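Local atomic coordinates of methyltransferase (Geobacter sulfurreducens PCA, PDB entry 3C3P), a protein that probably transfers a methyl group from S-adenosyl-L-methionine to an oxygen atom of its substrate. Residues A[69-74]-A[82-87]; A[116-121]-A[144-149]; A[160-165]-A[181-186]. One frame throughout, in Å; residues are numbered along the deposited sequence.

Interaction 1 of 3, residues A[69-74]-A[82-87]; sequences CASWWF and SRVVMI
Ser71 reaches from helix 69-74 to strand 83-87 and sets its side chain against Met86, a selenomethionine, and Val84. Starting at the backbone, CB of Ser71 lies 4.1 Å from CG of Met86 and touches Val84 CG1 at about the same range. The next atom is the tip: OG stands 3.1 Å from Met86 CG, with Met86 CB only slightly farther, so the hydroxyl presses on two methylene carbons in a close contact with no hydrogen bond across the segments. Its polar need is met by Asp65, whose OD2 is hydrogen-bonded to Ser71 OG while its OD1 takes Ala70 N. One carboxylate thus holds two successive residues at the start of the helix and fixes the rotation of the serine.

Val84 offers both branches. With CG1 anti to the backbone N (chi1 175°), that methyl lies by Ser71 and CG2 faces Phe74, whose CB is 3.9 Å from Val84 CG2. Beyond CB the phenyl ring turns off toward Val60, Leu48 and Ala52. On the far side of the helix, CZ3 of Trp72 stands 3.7 Å above the centre of the Trp73 ring, edge over face.

The axes of segments 69-74 and 83-87 run antiparallel (179°), 9.2 Å apart at closest approach. Helix and strand are the last two elements of the beta-alpha-beta crossover 59-63, 69-75, 83-88 at the start of the Rossmann-like methyltransferase fold; Asp65 lies in its first loop, which in class I relatives usually borders the cofactor site. Strand 83-88 pairs with 59-63 and, on its other flank, with 110-114, while helix 69-75 rests on Val60 and Val62 of strand 59-63 and is packed in turn by helices 23-34 and 42-55.

Interaction 2 of 3, residues A[116-121]-A[144-149]; sequences DPLGIA and ERMNRC
Met146, a selenomethionine, reaches toward the short helix 117-121 and lays its SE and CE against Ala121 and its CG by Leu118. In this Rossmann-like methyltransferase fold, helix 117-121 follows strand 110-114 and helix 139-146 follows strand 127-133, so the contact joins two helices across the sheet surface. The Met146 chain is bent at both chi2 (-61°) and chi3 (-57°), which curls the methyl back alongside Ala121 instead of letting it run straight on. CE lies 3.8 Å from Ala121 CB and 3.5 Å from Ala121 O, while SE sits against the same CB at 3.9 Å. Higher up the chain, Leu118 brings one branch: its CD2 is 4.3 Å from Met146 CG, a looser apolar touch. Cys149, one turn on, has SG 4.3 Å from Ala121 O, a distant approach without a hydrogen bond. The sheet backs this contact, with Ile127 and Leu130 against Met146 and Val61 against Ala121. The short helix is fixed at its start by Asp116 in the N-cap position, whose OD2 accepts from Gly119 N at 2.8 Å, with the donor lying 41° out of the carboxylate plane.

Interaction 3 of 3, residues A[160-165]-A[181-186]; sequences NALRRG and EFNHHL. With EDO (1,2-ethanediol), chain K.
At the subunit interface, the loop that leaves strand 154-159 is held to helix 181-186 by a single hydrogen bond, from Asn183 ND2 to Ala161 O at 3.0 Å. The N-H points fairly straight at the oxygen (156°), and the oxygen lies close to the amide plane, whereas the donor is tilted 33° from the carbonyl plane of Ala161. With CG anti to the carbonyl carbon (chi1 -61°), the Asn183 amide is directed at the loop; OD1 then rests 3.8 Å from Ala161 CB. Leu162 crosses the amide at about a right angle, its CD2 4.1 Å from ND2. This is the C-terminal half of the class I methyltransferase fold, where strand 203-208 runs against its neighbours 154-159 and 192-197; its Leu204, with Ile196 of strand 192-197, backs the contact. Tyr13 of the second subunit packs on Leu162 and is hydrogen-bonded through its OH to Asn183 ND2, so one amide nitrogen serves both the loop and the dimer. Replacing Asn183 with alanine would probably leave Ala161 O and the Tyr13 hydroxyl of the second subunit without this shared partner. Beside the same loop, a 1,2-ethanediol molecule, probably from the crystallisation liquor, gives a hydrogen bond from O2 to Asn160 O at 3.0 Å and is also bonded to Asp135 OD1, while its O1 lies over one face of the Arg164 guanidinium.

Along the chain the three contacts come in series, none nested or crossing. Interaction 1 closes a short connection of seven residues within the first beta-alpha-beta unit. Interaction 2 spans 22 residues, including strand 127-133, and brings together the helices on either side of that strand in sequence. Interaction 3 bridges the link after strand 154-159, much of which (166-177) is not modelled, and reaches the second subunit. Interactions 1 and 2 touch directly: Ile87, at the end of strand segment 82-87, packs on Asp116, Pro117 and Ile120. Interaction 3 touches neither: its nearest atoms are about 6 Å from interaction 2, its centre about 22 Å from that of interaction 1, across the chain's centre.

Interaction 1 of 3, residues A[69-74]-A[82-87]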
loop_
_atom_site.group_PDB
_atom_site.type_symbol
_atom_site.label_atom_id
_atom_site.label_comp_id
_atom_site.label_asym_id
_atom_site.label_seq_id
_atom_site.Cartn_x
_atom_site.Cartn_y
_atom_site.Cartn_z
ATOM N N CYS A 69 -17.552 5.398 -7.399
ATOM C CA CYS A 69 -16.414 6.051 -6.741
ATOM C C CYS A 69 -15.099 5.254 -6.801
ATOM O O CYS A 69 -14.039 5.795 -7.123
ATOM C CB CYS A 69 -16.746 6.382 -5.288
ATOM S SG CYS A 69 -15.412 7.257 -4.461
ATOM N N ALA A 70 -15.170 3.972 -6.480
ATOM C CA ALA A 70 -13.978 3.108 -6.491
ATOM C C ALA A 70 -13.438 2.966 -7.904
ATOM O O ALA A 70 -12.233 3.055 -8.158
ATOM C CB ALA A 70 -14.304 1.707 -5.895
ATOM N N SER A 71 -14.363 2.789 -8.831
ATOM C CA SER A 71 -14.026 2.611 -10.257
ATOM C C SER A 71 -13.379 3.865 -10.821
ATOM O O SER A 71 -12.538 3.807 -11.714
ATOM C CB SER A 71 -15.276 2.254 -11.059
ATOM O OG SER A 71 -15.860 1.053 -10.580
ATOM N N TRP A 72 -13.760 5.004 -10.256
ATOM C CA TRP A 72 -13.227 6.273 -10.711
ATOM C C TRP A 72 -11.726 6.315 -10.386
ATOM O O TRP A 72 -10.898 6.664 -11.238
ATOM C CB TRP A 72 -14.007 7.438 -10.099
ATOM C CG TRP A 72 -13.571 8.707 -10.618
ATOM C CD1 TRP A 72 -13.995 9.329 -11.773
ATOM C CD2 TRP A 72 -12.598 9.554 -10.047
ATOM N NE1 TRP A 72 -13.338 10.520 -11.933
ATOM C CE2 TRP A 72 -12.467 10.676 -10.889
ATOM C CE3 TRP A 72 -11.817 9.481 -8.907
ATOM C CZ2 TRP A 72 -11.593 11.715 -10.607
ATOM C CZ3 TRP A 72 -10.942 10.517 -8.640
ATOM C CH2 TRP A 72 -10.836 11.606 -9.476
ATOM N N TRP A 73 -11.381 5.906 -9.168
ATOM C CA TRP A 73 -9.967 5.905 -8.712
ATOM C C TRP A 73 -9.126 4.915 -9.493
ATOM O O TRP A 73 -8.013 5.210 -9.936
ATOM C CB TRP A 73 -9.838 5.631 -7.204
ATOM C CG TRP A 73 -10.348 6.760 -6.365
ATOM C CD1 TRP A 73 -11.589 6.869 -5.800
ATOM C CD2 TRP A 73 -9.648 7.958 -6.040
ATOM N NE1 TRP A 73 -11.691 8.068 -5.120
ATOM C CE2 TRP A 73 -10.521 8.761 -5.270
ATOM C CE3 TRP A 73 -8.381 8.458 -6.361
ATOM C CZ2 TRP A 73 -10.151 10.004 -4.777
ATOM C CZ3 TRP A 73 -8.020 9.698 -5.878
ATOM C CH2 TRP A 73 -8.909 10.460 -5.096
ATOM N N PHE A 74 -9.693 3.735 -9.682
ATOM C CA PHE A 74 -9.004 2.675 -10.430
ATOM C C PHE A 74 -8.837 2.991 -11.933
ATOM O O PHE A 74 -7.788 2.696 -12.533
ATOM C CB PHE A 74 -9.705 1.321 -10.269
ATOM C CG PHE A 74 -9.592 0.731 -8.893
ATOM C CD1 PHE A 74 -8.337 0.416 -8.369
ATOM C CD2 PHE A 74 -10.713 0.392 -8.167
ATOM C CE1 PHE A 74 -8.201 -0.164 -7.111
ATOM C CE2 PHE A 74 -10.579 -0.202 -6.906
ATOM C CZ PHE A 74 -9.322 -0.480 -6.388
ATOM N N SER A 82 -5.844 -2.019 -20.461
ATOM C CA SER A 82 -6.449 -2.640 -19.265
ATOM C C SER A 82 -7.901 -2.250 -19.124
ATOM O O SER A 82 -8.422 -1.362 -19.819
ATOM C CB SER A 82 -5.716 -2.232 -18.010
ATOM O OG SER A 82 -4.344 -2.508 -18.135
ATOM N N ARG A 83 -8.541 -2.922 -18.177
ATOM C CA ARG A 83 -9.957 -2.725 -17.882
ATOM C C ARG A 83 -10.364 -2.793 -16.427
ATOM O O ARG A 83 -9.775 -3.503 -15.619
ATOM C CB ARG A 83 -10.809 -3.808 -18.583
ATOM C CG ARG A 83 -10.839 -3.771 -20.115
ATOM C CD ARG A 83 -11.539 -2.547 -20.645
ATOM N NE ARG A 83 -11.568 -2.543 -22.099
ATOM C CZ ARG A 83 -10.611 -2.050 -22.882
ATOM N NH1 ARG A 83 -9.524 -1.492 -22.365
ATOM N NH2 ARG A 83 -10.753 -2.094 -24.199
ATOM N N VAL A 84 -11.359 -1.962 -16.135
ATOM C CA VAL A 84 -12.046 -1.950 -14.852
ATOM C C VAL A 84 -13.461 -2.415 -15.209
ATOM O O VAL A 84 -14.094 -1.916 -16.163
ATOM C CB VAL A 84 -12.159 -0.591 -14.134
ATOM C CG1 VAL A 84 -13.003 -0.762 -12.881
ATOM C CG2 VAL A 84 -10.798 -0.003 -13.786
ATOM N N VAL A 85 -13.904 -3.431 -14.496
ATOM C CA VAL A 85 -15.235 -3.995 -14.660
ATOM C C VAL A 85 -15.997 -3.701 -13.376
ATOM O O VAL A 85 -15.676 -4.196 -12.289
ATOM C CB VAL A 85 -15.222 -5.512 -14.908
ATOM C CG1 VAL A 85 -16.659 -6.026 -15.065
ATOM C CG2 VAL A 85 -14.377 -5.867 -16.136
HETATM N N MSE A 86 -17.003 -2.868 -13.531
HETATM C CA MSE A 86 -17.852 -2.437 -12.439
HETATM C C MSE A 86 -19.264 -2.960 -12.618
HETATM O O MSE A 86 -19.869 -2.838 -13.696
HETATM C CB MSE A 86 -17.807 -0.907 -12.401
HETATM C CG MSE A 86 -18.625 -0.133 -11.347
HETATM SE SE MSE A 86 -20.575 -0.142 -11.467
HETATM C CE MSE A 86 -20.896 1.571 -10.563
ATOM N N ILE A 87 -19.744 -3.588 -11.548
ATOM C CA ILE A 87 -21.094 -4.164 -11.481
ATOM C C ILE A 87 -21.837 -3.614 -10.258
ATOM O O ILE A 87 -21.311 -3.551 -9.154
ATOM C CB ILE A 87 -21.118 -5.727 -11.427
ATOM C CG1 ILE A 87 -20.275 -6.376 -12.522
ATOM C CG2 ILE A 87 -22.545 -6.273 -11.500
ATOM C CD1 ILE A 87 -18.827 -6.545 -12.134
#

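Interaction 2 of 3, residues A[116-121]-A[144-149]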
loop_
_atom_site.group_PDB
_atom_site.type_symbol
_atom_site.label_atom_id
_atom_site.label_comp_id
_atom_site.label_asym_id
_atom_site.label_seq_id
_atom_site.Cartn_x
_atom_site.Cartn_y
_atom_site.Cartn_z
ATOM N N ASP A 116 -26.269 -8.317 -10.684
ATOM C CA ASP A 116 -25.802 -8.899 -9.426
ATOM C C ASP A 116 -24.277 -8.815 -9.363
ATOM O O ASP A 116 -23.600 -9.437 -10.181
ATOM C CB ASP A 116 -26.214 -10.360 -9.275
ATOM C CG ASP A 116 -25.816 -10.922 -7.925
ATOM O OD1 ASP A 116 -26.231 -10.350 -6.893
ATOM O OD2 ASP A 116 -25.110 -11.948 -7.893
ATOM N N PRO A 117 -23.721 -8.095 -8.364
ATOM C CA PRO A 117 -22.261 -7.952 -8.343
ATOM C C PRO A 117 -21.417 -9.245 -8.405
ATOM O O PRO A 117 -20.528 -9.354 -9.263
ATOM C CB PRO A 117 -22.020 -7.176 -7.030
ATOM C CG PRO A 117 -23.261 -6.397 -6.837
ATOM C CD PRO A 117 -24.352 -7.306 -7.288
ATOM N N LEU A 118 -21.721 -10.217 -7.549
ATOM C CA LEU A 118 -20.922 -11.465 -7.493
ATOM C C LEU A 118 -21.271 -12.431 -8.577
ATOM O O LEU A 118 -20.410 -13.154 -9.083
ATOM C CB LEU A 118 -21.026 -12.153 -6.138
ATOM C CG LEU A 118 -20.341 -11.400 -5.007
ATOM C CD1 LEU A 118 -20.476 -12.219 -3.759
ATOM C CD2 LEU A 118 -18.874 -11.141 -5.338
ATOM N N GLY A 119 -22.546 -12.422 -8.940
ATOM C CA GLY A 119 -23.051 -13.293 -10.003
ATOM C C GLY A 119 -22.313 -13.014 -11.303
ATOM O O GLY A 119 -21.864 -13.927 -11.996
ATOM N N ILE A 120 -22.161 -11.732 -11.606
ATOM C CA ILE A 120 -21.481 -11.286 -12.822
ATOM C C ILE A 120 -19.951 -11.346 -12.689
ATOM O O ILE A 120 -19.248 -11.759 -13.619
ATOM C CB ILE A 120 -21.965 -9.867 -13.230
ATOM C CG1 ILE A 120 -23.442 -9.956 -13.657
ATOM C CG2 ILE A 120 -21.090 -9.301 -14.330
ATOM C CD1 ILE A 120 -24.070 -8.649 -14.033
ATOM N N ALA A 121 -19.454 -10.964 -11.519
ATOM C CA ALA A 121 -18.007 -10.943 -11.262
ATOM C C ALA A 121 -17.424 -12.349 -11.395
ATOM O O ALA A 121 -16.311 -12.563 -11.905
ATOM C CB ALA A 121 -17.711 -10.370 -9.865
ATOM N N GLU A 144 -14.533 -17.539 -1.443
ATOM C CA GLU A 144 -14.788 -18.958 -1.733
ATOM C C GLU A 144 -15.313 -19.057 -3.145
ATOM O O GLU A 144 -15.043 -20.023 -3.853
ATOM C CB GLU A 144 -15.779 -19.596 -0.748
ATOM C CG GLU A 144 -15.989 -21.123 -0.942
ATOM N N ARG A 145 -16.024 -18.020 -3.561
ATOM C CA ARG A 145 -16.622 -17.957 -4.904
ATOM C C ARG A 145 -15.694 -17.407 -5.976
ATOM O O ARG A 145 -15.677 -17.891 -7.110
ATOM C CB ARG A 145 -17.868 -17.059 -4.897
HETATM N N MSE A 146 -14.913 -16.406 -5.577
HETATM C CA MSE A 146 -14.007 -15.652 -6.479
HETATM C C MSE A 146 -12.533 -16.068 -6.576
HETATM O O MSE A 146 -11.851 -15.694 -7.537
HETATM C CB MSE A 146 -14.010 -14.162 -6.054
HETATM C CG MSE A 146 -15.376 -13.449 -6.097
HETATM SE SE MSE A 146 -16.174 -13.378 -7.866
HETATM C CE MSE A 146 -14.732 -12.460 -8.799
ATOM N N ASN A 147 -12.029 -16.816 -5.604
ATOM C CA ASN A 147 -10.605 -17.163 -5.642
ATOM C C ASN A 147 -10.198 -17.786 -6.983
ATOM O O ASN A 147 -9.072 -17.586 -7.459
ATOM C CB ASN A 147 -10.195 -18.090 -4.502
ATOM C CG ASN A 147 -8.712 -18.085 -4.291
ATOM O OD1 ASN A 147 -8.086 -17.031 -4.303
ATOM N ND2 ASN A 147 -8.142 -19.241 -4.057
ATOM N N ARG A 148 -11.141 -18.511 -7.582
ATOM C CA ARG A 148 -10.940 -19.215 -8.869
ATOM C C ARG A 148 -10.805 -18.263 -10.052
ATOM O O ARG A 148 -10.311 -18.631 -11.125
ATOM C CB ARG A 148 -12.133 -20.115 -9.201
ATOM C CG ARG A 148 -12.426 -21.219 -8.215
ATOM C CD ARG A 148 -13.543 -22.098 -8.737
ATOM N NE ARG A 148 -14.804 -21.374 -8.876
ATOM C CZ ARG A 148 -15.716 -21.242 -7.911
ATOM N NH1 ARG A 148 -15.518 -21.784 -6.712
ATOM N NH2 ARG A 148 -16.834 -20.556 -8.146
ATOM N N CYS A 149 -11.268 -17.045 -9.817
ATOM C CA CYS A 149 -11.311 -15.972 -10.823
ATOM C C CYS A 149 -10.100 -15.083 -10.752
ATOM O O CYS A 149 -9.864 -14.242 -11.623
ATOM C CB CYS A 149 -12.573 -15.130 -10.617
ATOM S SG CYS A 149 -14.121 -16.094 -10.739
#

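Interaction 3 of 3, residues A[160-165]-A[181-186]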
loop_
_atom_site.group_PDB
_atom_site.type_symbol
_atom_site.label_atom_id
_atom_site.label_comp_id
_atom_site.label_asym_id
_atom_site.label_seq_id
_atom_site.Cartn_x
_atom_site.Cartn_y
_atom_site.Cartn_z
ATOM N N ASN A 160 -13.686 -0.692 4.534
ATOM C CA ASN A 160 -14.555 -0.724 5.744
ATOM C C ASN A 160 -14.234 -1.947 6.589
ATOM O O ASN A 160 -15.106 -2.598 7.166
ATOM C CB ASN A 160 -16.034 -0.682 5.366
ATOM C CG ASN A 160 -16.375 0.543 4.567
ATOM O OD1 ASN A 160 -15.812 1.606 4.793
ATOM N ND2 ASN A 160 -17.283 0.399 3.609
ATOM N N ALA A 161 -12.944 -2.237 6.646
ATOM C CA ALA A 161 -12.385 -3.379 7.393
ATOM C C ALA A 161 -12.311 -3.239 8.935
ATOM O O ALA A 161 -12.298 -4.251 9.632
ATOM C CB ALA A 161 -11.024 -3.748 6.855
ATOM N N LEU A 162 -12.259 -2.004 9.446
ATOM C CA LEU A 162 -12.165 -1.737 10.896
ATOM C C LEU A 162 -13.429 -1.125 11.452
ATOM O O LEU A 162 -13.742 -1.283 12.625
ATOM C CB LEU A 162 -10.939 -0.872 11.244
ATOM C CG LEU A 162 -9.611 -1.588 10.996
ATOM C CD1 LEU A 162 -8.456 -0.647 11.230
ATOM C CD2 LEU A 162 -9.503 -2.889 11.862
ATOM N N ARG A 163 -14.147 -0.415 10.615
ATOM C CA ARG A 163 -15.414 0.180 11.028
ATOM C C ARG A 163 -16.301 0.361 9.817
ATOM O O ARG A 163 -15.833 0.430 8.678
ATOM C CB ARG A 163 -15.214 1.505 11.738
ATOM C CG ARG A 163 -14.751 2.578 10.824
ATOM C CD ARG A 163 -14.474 3.825 11.579
ATOM N NE ARG A 163 -14.005 4.875 10.676
ATOM C CZ ARG A 163 -13.551 6.050 11.083
ATOM N NH1 ARG A 163 -13.497 6.334 12.367
ATOM N NH2 ARG A 163 -13.143 6.946 10.207
ATOM N N ARG A 164 -17.593 0.396 10.100
ATOM C CA ARG A 164 -18.621 0.522 9.067
ATOM C C ARG A 164 -18.586 1.842 8.352
ATOM O O ARG A 164 -18.260 2.887 8.923
ATOM C CB ARG A 164 -20.012 0.217 9.646
ATOM C CG ARG A 164 -21.156 0.293 8.647
ATOM C CD ARG A 164 -22.342 -0.513 9.191
ATOM N NE ARG A 164 -21.901 -1.899 9.382
ATOM C CZ ARG A 164 -22.107 -2.900 8.525
ATOM N NH1 ARG A 164 -22.836 -2.718 7.428
ATOM N NH2 ARG A 164 -21.629 -4.108 8.803
ATOM N N GLY A 165 -18.928 1.749 7.075
ATOM C CA GLY A 165 -18.966 2.887 6.168
ATOM C C GLY A 165 -20.177 3.772 6.401
ATOM O O GLY A 165 -21.196 3.302 6.909
ATOM N N GLU A 181 -15.026 -9.891 10.892
ATOM C CA GLU A 181 -14.807 -11.306 10.506
ATOM C C GLU A 181 -13.838 -11.628 9.388
ATOM O O GLU A 181 -13.025 -12.542 9.527
ATOM C CB GLU A 181 -16.133 -12.059 10.243
ATOM C CG GLU A 181 -15.956 -13.541 10.547
ATOM C CD GLU A 181 -17.007 -14.428 9.931
ATOM O OE1 GLU A 181 -17.037 -14.454 8.677
ATOM O OE2 GLU A 181 -17.734 -15.158 10.674
ATOM N N PHE A 182 -13.914 -10.890 8.304
ATOM C CA PHE A 182 -13.042 -11.197 7.156
ATOM C C PHE A 182 -11.578 -11.052 7.540
ATOM O O PHE A 182 -10.710 -11.776 7.055
ATOM C CB PHE A 182 -13.440 -10.374 5.927
ATOM C CG PHE A 182 -12.727 -10.789 4.687
ATOM C CD1 PHE A 182 -12.615 -12.132 4.365
ATOM C CD2 PHE A 182 -12.286 -9.863 3.790
ATOM C CE1 PHE A 182 -11.962 -12.531 3.192
ATOM C CE2 PHE A 182 -11.655 -10.261 2.632
ATOM C CZ PHE A 182 -11.494 -11.594 2.341
ATOM N N ASN A 183 -11.310 -10.118 8.449
ATOM C CA ASN A 183 -9.951 -9.905 8.917
ATOM C C ASN A 183 -9.393 -11.187 9.532
ATOM O O ASN A 183 -8.261 -11.585 9.275
ATOM C CB ASN A 183 -9.889 -8.820 10.004
ATOM C CG ASN A 183 -10.363 -7.478 9.526
ATOM O OD1 ASN A 183 -10.392 -7.212 8.323
ATOM N ND2 ASN A 183 -10.703 -6.602 10.468
ATOM N N HIS A 184 -10.229 -11.839 10.331
ATOM C CA HIS A 184 -9.832 -13.067 11.063
ATOM C C HIS A 184 -9.668 -14.223 10.128
ATOM O O HIS A 184 -8.799 -15.067 10.320
ATOM C CB HIS A 184 -10.798 -13.365 12.187
ATOM C CG HIS A 184 -10.845 -12.272 13.200
ATOM N ND1 HIS A 184 -10.222 -12.363 14.424
ATOM C CD2 HIS A 184 -11.372 -11.026 13.128
ATOM C CE1 HIS A 184 -10.427 -11.240 15.088
ATOM N NE2 HIS A 184 -11.106 -10.405 14.322
ATOM N N HIS A 185 -10.510 -14.239 9.107
ATOM C CA HIS A 185 -10.448 -15.286 8.095
ATOM C C HIS A 185 -9.203 -15.172 7.221
ATOM O O HIS A 185 -8.354 -16.053 7.164
ATOM C CB HIS A 185 -11.650 -15.190 7.159
ATOM C CG HIS A 185 -11.613 -16.182 6.029
ATOM N ND1 HIS A 185 -12.011 -17.499 6.177
ATOM C CD2 HIS A 185 -11.202 -16.054 4.744
ATOM C CE1 HIS A 185 -11.872 -18.129 5.023
ATOM N NE2 HIS A 185 -11.372 -17.280 4.141
ATOM N N LEU A 186 -9.080 -14.021 6.601
ATOM C CA LEU A 186 -8.011 -13.795 5.608
ATOM C C LEU A 186 -6.622 -13.868 6.181
ATOM O O LEU A 186 -5.662 -14.308 5.506
ATOM C CB LEU A 186 -8.218 -12.464 4.864
ATOM C CG LEU A 186 -7.375 -12.307 3.605
ATOM C CD1 LEU A 186 -7.738 -13.417 2.634
ATOM C CD2 LEU A 186 -7.582 -10.921 3.005
HETATM C C1 EDO K . -17.909 -3.631 9.144
HETATM O O1 EDO K . -17.434 -3.327 7.825
HETATM C C2 EDO K . -16.855 -3.420 10.235
HETATM O O2 EDO K . -15.584 -3.892 9.783
#